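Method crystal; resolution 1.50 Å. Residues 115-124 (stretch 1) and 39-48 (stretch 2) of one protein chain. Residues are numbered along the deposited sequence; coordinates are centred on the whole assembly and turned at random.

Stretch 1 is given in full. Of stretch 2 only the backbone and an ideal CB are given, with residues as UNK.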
# COMPACT_ATOMS: atom_id res chain seq x y z
N ARG A 115 3.66 7.19 -5.71
CA ARG A 115 3.14 7.66 -4.44
C ARG A 115 2.07 6.70 -3.95
O ARG A 115 1.54 5.85 -4.70
CB ARG A 115 2.56 9.09 -4.57
CG ARG A 115 1.48 9.25 -5.67
CD ARG A 115 1.24 10.75 -6.00
NE ARG A 115 0.72 11.45 -4.84
CZ ARG A 115 0.60 12.77 -4.82
NH1 ARG A 115 1.02 13.49 -5.88
NH2 ARG A 115 0.08 13.36 -3.76
N THR A 116 1.70 6.83 -2.69
CA THR A 116 0.77 5.81 -2.17
C THR A 116 -0.61 5.88 -2.82
O THR A 116 -1.28 4.84 -2.93
CB THR A 116 0.64 5.85 -0.61
OG1 THR A 116 0.04 7.06 -0.18
CG2 THR A 116 2.02 5.67 0.04
N GLY A 117 -1.01 7.02 -3.39
CA GLY A 117 -2.31 7.06 -4.02
C GLY A 117 -2.27 6.27 -5.32
O GLY A 117 -3.29 5.70 -5.72
N TYR A 118 -1.09 6.19 -5.97
CA TYR A 118 -1.01 5.33 -7.16
C TYR A 118 -1.01 3.86 -6.77
O TYR A 118 -1.50 3.02 -7.54
CB TYR A 118 0.26 5.61 -7.98
CG TYR A 118 0.39 7.04 -8.46
CD1 TYR A 118 -0.68 7.89 -8.51
CD2 TYR A 118 1.64 7.50 -8.84
CE1 TYR A 118 -0.54 9.22 -8.98
CE2 TYR A 118 1.81 8.82 -9.32
CZ TYR A 118 0.73 9.66 -9.35
OH TYR A 118 0.89 10.98 -9.74
N LEU A 119 -0.45 3.51 -5.60
CA LEU A 119 -0.58 2.14 -5.12
C LEU A 119 -2.05 1.78 -4.90
O LEU A 119 -2.48 0.69 -5.28
CB LEU A 119 0.14 1.91 -3.78
CG LEU A 119 1.63 2.19 -3.79
CD1 LEU A 119 2.14 2.20 -2.32
CD2 LEU A 119 2.39 1.09 -4.56
N VAL A 120 -2.83 2.70 -4.34
CA VAL A 120 -4.25 2.41 -4.16
C VAL A 120 -4.95 2.18 -5.50
O VAL A 120 -5.70 1.22 -5.64
CB VAL A 120 -4.91 3.57 -3.38
CG1 VAL A 120 -6.43 3.37 -3.28
CG2 VAL A 120 -4.35 3.61 -1.96
N ILE A 121 -4.70 3.04 -6.51
CA ILE A 121 -5.34 2.87 -7.79
C ILE A 121 -4.92 1.54 -8.41
O ILE A 121 -5.77 0.79 -8.91
CB ILE A 121 -4.96 4.02 -8.74
CG1 ILE A 121 -5.68 5.29 -8.26
CG2 ILE A 121 -5.34 3.69 -10.20
CD1 ILE A 121 -5.10 6.58 -8.92
N GLY A 122 -3.63 1.21 -8.36
CA GLY A 122 -3.18 -0.02 -9.00
C GLY A 122 -3.83 -1.25 -8.33
O GLY A 122 -4.20 -2.24 -8.99
N ILE A 123 -3.93 -1.21 -7.00
CA ILE A 123 -4.62 -2.29 -6.28
C ILE A 123 -6.09 -2.40 -6.69
O ILE A 123 -6.60 -3.49 -6.93
CB ILE A 123 -4.45 -2.04 -4.74
CG1 ILE A 123 -3.01 -2.36 -4.30
CG2 ILE A 123 -5.47 -2.88 -3.90
CD1 ILE A 123 -2.64 -1.81 -2.87
N LEU A 124 -6.79 -1.27 -6.74
CA LEU A 124 -8.21 -1.34 -7.08
C LEU A 124 -8.47 -1.85 -8.47
O LEU A 124 -9.52 -2.45 -8.75
CB LEU A 124 -8.90 0.04 -6.91
CG LEU A 124 -8.94 0.56 -5.47
CD1 LEU A 124 -9.39 2.03 -5.43
CD2 LEU A 124 -9.82 -0.36 -4.59
N UNK A 39 3.47 -7.78 4.54
CA UNK A 39 2.23 -7.78 3.76
C UNK A 39 1.70 -6.41 3.53
O UNK A 39 2.16 -5.42 4.11
CB UNK A 39 1.16 -8.62 4.45
N UNK A 40 0.69 -6.36 2.65
CA UNK A 40 0.00 -5.11 2.47
C UNK A 40 -0.50 -4.52 3.81
O UNK A 40 -0.45 -3.30 4.02
CB UNK A 40 -1.17 -5.31 1.51
N UNK A 41 -0.98 -5.39 4.73
CA UNK A 41 -1.51 -4.82 5.97
C UNK A 41 -0.38 -4.12 6.79
O UNK A 41 -0.60 -3.05 7.37
CB UNK A 41 -2.17 -5.92 6.80
N UNK A 42 0.85 -4.69 6.78
CA UNK A 42 1.95 -4.01 7.48
C UNK A 42 2.24 -2.66 6.85
O UNK A 42 2.51 -1.68 7.54
CB UNK A 42 3.21 -4.87 7.47
N UNK A 43 2.26 -2.63 5.51
CA UNK A 43 2.68 -1.43 4.77
C UNK A 43 1.64 -0.33 5.01
O UNK A 43 1.97 0.82 5.32
CB UNK A 43 2.83 -1.72 3.28
N UNK A 44 0.35 -0.69 4.84
CA UNK A 44 -0.71 0.31 4.98
C UNK A 44 -0.80 0.78 6.45
O UNK A 44 -1.00 1.98 6.72
CB UNK A 44 -2.05 -0.26 4.51
N UNK A 45 -0.66 -0.16 7.41
CA UNK A 45 -0.65 0.26 8.81
C UNK A 45 0.50 1.30 9.06
O UNK A 45 0.29 2.34 9.70
CB UNK A 45 -0.48 -0.96 9.72
N UNK A 46 1.68 1.03 8.50
CA UNK A 46 2.80 1.94 8.72
C UNK A 46 2.59 3.27 8.04
O UNK A 46 2.95 4.34 8.61
CB UNK A 46 4.10 1.31 8.22
N UNK A 47 1.98 3.27 6.87
CA UNK A 47 1.69 4.55 6.21
C UNK A 47 0.72 5.37 7.05
O UNK A 47 0.94 6.60 7.24
CB UNK A 47 1.11 4.32 4.81
N UNK A 48 -0.28 4.72 7.64
CA UNK A 48 -1.31 5.43 8.39
C UNK A 48 -0.77 5.90 9.75
O UNK A 48 -1.45 6.71 10.42
CB UNK A 48 -2.53 4.53 8.58

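Two helices run roughly antiparallel, at 145° between their N-to-C directions, with axes no closer than 12.7 Å. So wide a gap means side chains, not backbones, make the contact, and the reach needed varies along the helix. Stretch 1 offers a mostly apolar row, Thr116 CG2, Leu119, Val120 and Ile123, and no charge within reach.

Position 39 stands just before the helix, with phi/psi of -110/170, and nothing of stretch 1 is within reach. An N-cap favours Ser, Thr, Asp or Asn, but other polar residues are possible. It is Glu39; its backbone N donates to the side chain at position 42, so a side chain one turn ahead takes up a free amide.

Position 40 opens the helix with CA-to-CB toward stretch 1, opposite Ile123, but the CA atoms of 40 and Ile123 are 10.3 Å apart. A small residue would leave the distance unspanned; Leu, Met, Ile or Phe would suit. Leu40, chi1 m and chi2 t, brings Leu40 CD2 to 4.3 Å from Ile123 CD1, a loose apolar contact.

Positions 41 and 42 are out of reach of stretch 1, which sets no preference beyond helix compatibility. They are Val41 and His42; in the latter, His42 ND1 accepts the bond from Glu39 N at 3.0 Å, and NE2 is hydrogen-bonded elsewhere in the structure.

At 43 the CA-to-CB bond again points toward stretch 1, yet no atom there lies within 5.5 Å of the ideal CB. The space ahead leads to the methyls of Leu119, so a long apolar or aromatic residue is called for: Leu, Met, Phe or Trp. Trp43, chi1 t, fills it with its six-membered ring, Trp43 CH2 coming to 3.5 Å from Leu119 CD1. The methyl meets the ring obliquely. A polar NE1 need not spoil such a site, because its hydrogen bond is made elsewhere in the structure.

Position 44 is subtler, since CA-to-CB points sideways. A short chain would miss the groove formed by Val120 and Ile123, and Leu would come up short too, whereas a longer one can bend back: Phe or Met. Phe44, chi1 m, does this, its end coming nearer than its start suggests. Phe44 CZ lies 3.8 Å from Ile123 CD1 and 4.5 Å from Val120 CG2, both oblique to the ring, so one atom serves two neighbours.

Positions 45 and 46 are beyond reach, and many helix formers, polar ones included, would serve. They are His45 and Gln46.

Position 47 is where the backbones come closest: the CA of 47 is 8.5 Å from Thr116 CA, and its ideal CB is 5.0 Å from Thr116 CG2. With CA-to-CB toward stretch 1 and a methyl facing it, a medium aliphatic such as Val, Ile or Leu fits. Ile47, chi1 m and chi2 t, sets Ile47 CD1 3.7 Å from Thr116 CG2; the threonine hydroxyl, OG1, is hydrogen-bonded elsewhere in the structure.

Position 48 makes no contact, so most helix-compatible residues, polar or apolar, would serve; it is Leu48. No hydrogen bond crosses the interface: reach and shape are the rules.

Stretch 2, residues 39-48: ELVHWFHQIL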
# COMPACT_ATOMS: atom_id res chain seq x y z
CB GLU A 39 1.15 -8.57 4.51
CG GLU A 39 1.47 -10.07 4.59
CD GLU A 39 0.30 -10.85 5.12
OE1 GLU A 39 -0.84 -10.31 5.17
OE2 GLU A 39 0.54 -12.01 5.51
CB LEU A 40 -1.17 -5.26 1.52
CG LEU A 40 -0.88 -5.56 0.06
CD1 LEU A 40 -2.22 -5.84 -0.69
CD2 LEU A 40 -0.16 -4.41 -0.59
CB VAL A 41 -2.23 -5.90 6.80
CG1 VAL A 41 -1.26 -6.98 7.30
CG2 VAL A 41 -2.93 -5.25 8.01
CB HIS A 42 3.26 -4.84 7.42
CG HIS A 42 3.21 -6.15 8.14
ND1 HIS A 42 3.16 -7.33 7.44
CD2 HIS A 42 3.23 -6.48 9.46
CE1 HIS A 42 3.18 -8.35 8.29
NE2 HIS A 42 3.22 -7.85 9.52
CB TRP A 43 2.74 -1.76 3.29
CG TRP A 43 3.49 -0.74 2.47
CD1 TRP A 43 4.20 0.32 2.94
CD2 TRP A 43 3.62 -0.79 1.07
NE1 TRP A 43 4.80 0.98 1.84
CE2 TRP A 43 4.48 0.27 0.70
CE3 TRP A 43 3.18 -1.71 0.08
CZ2 TRP A 43 4.83 0.50 -0.65
CZ3 TRP A 43 3.52 -1.50 -1.25
CH2 TRP A 43 4.36 -0.38 -1.59
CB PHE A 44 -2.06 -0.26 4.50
CG PHE A 44 -2.25 -0.09 3.04
CD1 PHE A 44 -1.19 -0.30 2.19
CD2 PHE A 44 -3.48 0.30 2.49
CE1 PHE A 44 -1.34 -0.17 0.81
CE2 PHE A 44 -3.61 0.45 1.09
CZ PHE A 44 -2.56 0.21 0.29
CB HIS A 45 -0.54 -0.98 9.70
CG HIS A 45 -0.28 -0.63 11.12
ND1 HIS A 45 -1.28 -0.31 12.02
CD2 HIS A 45 0.89 -0.49 11.78
CE1 HIS A 45 -0.73 -0.05 13.20
NE2 HIS A 45 0.58 -0.14 13.08
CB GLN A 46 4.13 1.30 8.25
CG GLN A 46 4.62 0.26 9.25
CD GLN A 46 4.94 0.78 10.61
OE1 GLN A 46 5.54 1.86 10.81
NE2 GLN A 46 4.47 0.05 11.57
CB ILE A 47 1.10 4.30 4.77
CG1 ILE A 47 2.19 3.76 3.83
CG2 ILE A 47 0.43 5.59 4.21
CD1 ILE A 47 1.59 3.05 2.59
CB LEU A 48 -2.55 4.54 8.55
CG LEU A 48 -3.25 4.48 7.18
CD1 LEU A 48 -4.23 3.34 7.21
CD2 LEU A 48 -3.95 5.77 6.86
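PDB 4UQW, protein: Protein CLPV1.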